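Local coordinates for UPF0255 protein frsA (Vibrio vulnificus, PDB 4I4C) that probably hydrolyses carboxylic esters, as a member of the FrsA-like family of alpha/beta-hydrolase relatives, at residues A[99-102]-A[103-106]. Numbering follows the deposited sequence.
Sequences AYEW and TRLG
A99 to W102 and T103 to G106 form consecutive turns near the start of helix 98-114, joined by i to i+4 bonds such as R104 N to Y100 O at 3.0 Å and G106 N to W102 O at 3.0 Å, with L105 N to E101 O longer and weak. The carbonyl oxygen of A99 is gripped twice by T103: the amide N donates to it at 2.9 Å and the hydroxyl OG1 at 2.8 Å, from opposite faces of the carbonyl plane. That second bond, the side-chain-to-i-4-carbonyl bond characteristic of threonine and serine inside helices, is possible because chi1 of T103 (-65°) sets OG1 beside its own backbone N, turned back toward the N-terminal end of the helix. The aliphatic part of R104 reaches back one turn to the Y100 ring, R104 CD lying 3.4 Å from Y100 CE1, with ring and guanidinium planes 53° apart; Y100 OH sits over one guanidinium face, offset toward the rim. R104 also runs alongside E101 and forms a long, weak salt bridge, R104 NH1 to E101 OE1 at 3.4 Å. The carboxylate has a firmer tie through OE2, which accepts from the backbone N of G96 just before the helix. W102 CZ3 lies 4.2 Å from L105 CD2, and through these two side chains helix 98-114 meets helices 64-75 and 121-136. A buried threonine hydroxyl is thus satisfied within its own helix, whereas E101, anchored by G96, pairs loosely with R104 and may partly offset the nearby like charge of R73.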
# COMPACT_ATOMS: atom_id res chain seq x y z
N ALA A 99 2.39 -17.45 5.24
CA ALA A 99 1.54 -17.59 4.05
C ALA A 99 0.49 -18.68 4.22
O ALA A 99 -0.66 -18.50 3.84
CB ALA A 99 2.37 -17.87 2.82
N TYR A 100 0.89 -19.82 4.77
CA TYR A 100 -0.03 -20.95 4.94
C TYR A 100 -1.21 -20.58 5.83
O TYR A 100 -2.37 -20.83 5.50
CB TYR A 100 0.71 -22.14 5.55
CG TYR A 100 -0.17 -23.35 5.78
CD1 TYR A 100 -0.83 -23.54 6.98
CD2 TYR A 100 -0.35 -24.30 4.78
CE1 TYR A 100 -1.64 -24.65 7.19
CE2 TYR A 100 -1.16 -25.41 4.98
CZ TYR A 100 -1.80 -25.58 6.18
OH TYR A 100 -2.61 -26.67 6.39
N GLU A 101 -0.91 -19.98 6.98
CA GLU A 101 -1.96 -19.71 7.95
C GLU A 101 -2.89 -18.61 7.46
O GLU A 101 -4.10 -18.68 7.71
CB GLU A 101 -1.39 -19.39 9.34
CG GLU A 101 -0.62 -20.57 10.01
CD GLU A 101 -1.48 -21.78 10.36
OE1 GLU A 101 -2.72 -21.72 10.23
OE2 GLU A 101 -0.91 -22.81 10.77
N TRP A 102 -2.35 -17.61 6.76
CA TRP A 102 -3.21 -16.51 6.28
C TRP A 102 -4.05 -16.98 5.11
O TRP A 102 -5.20 -16.58 4.97
CB TRP A 102 -2.41 -15.26 5.92
CG TRP A 102 -2.07 -14.42 7.12
CD1 TRP A 102 -0.87 -14.38 7.80
CD2 TRP A 102 -2.95 -13.52 7.81
NE1 TRP A 102 -0.95 -13.50 8.86
CE2 TRP A 102 -2.21 -12.96 8.89
CE3 TRP A 102 -4.28 -13.14 7.62
CZ2 TRP A 102 -2.78 -12.04 9.78
CZ3 TRP A 102 -4.84 -12.20 8.50
CH2 TRP A 102 -4.09 -11.67 9.56
N THR A 103 -3.49 -17.85 4.28
CA THR A 103 -4.24 -18.39 3.15
C THR A 103 -5.39 -19.27 3.63
O THR A 103 -6.47 -19.28 3.05
CB THR A 103 -3.30 -19.14 2.18
OG1 THR A 103 -2.38 -18.20 1.60
CG2 THR A 103 -4.07 -19.81 1.06
N ARG A 104 -5.15 -20.00 4.73
CA ARG A 104 -6.21 -20.77 5.37
C ARG A 104 -7.42 -19.93 5.71
O ARG A 104 -8.55 -20.36 5.50
CB ARG A 104 -5.72 -21.40 6.67
CG ARG A 104 -4.98 -22.66 6.51
CD ARG A 104 -4.65 -23.21 7.90
NE ARG A 104 -5.49 -24.33 8.26
CZ ARG A 104 -5.31 -25.07 9.35
NH1 ARG A 104 -4.31 -24.78 10.18
NH2 ARG A 104 -6.11 -26.11 9.61
N LEU A 105 -7.18 -18.76 6.29
CA LEU A 105 -8.27 -17.84 6.62
C LEU A 105 -8.94 -17.34 5.35
O LEU A 105 -10.17 -17.29 5.28
CB LEU A 105 -7.78 -16.66 7.50
CG LEU A 105 -8.89 -15.73 8.01
CD1 LEU A 105 -9.96 -16.46 8.85
CD2 LEU A 105 -8.33 -14.52 8.77
N GLY A 106 -8.15 -16.98 4.34
CA GLY A 106 -8.72 -16.65 3.05
C GLY A 106 -9.66 -17.72 2.50
O GLY A 106 -10.76 -17.43 2.02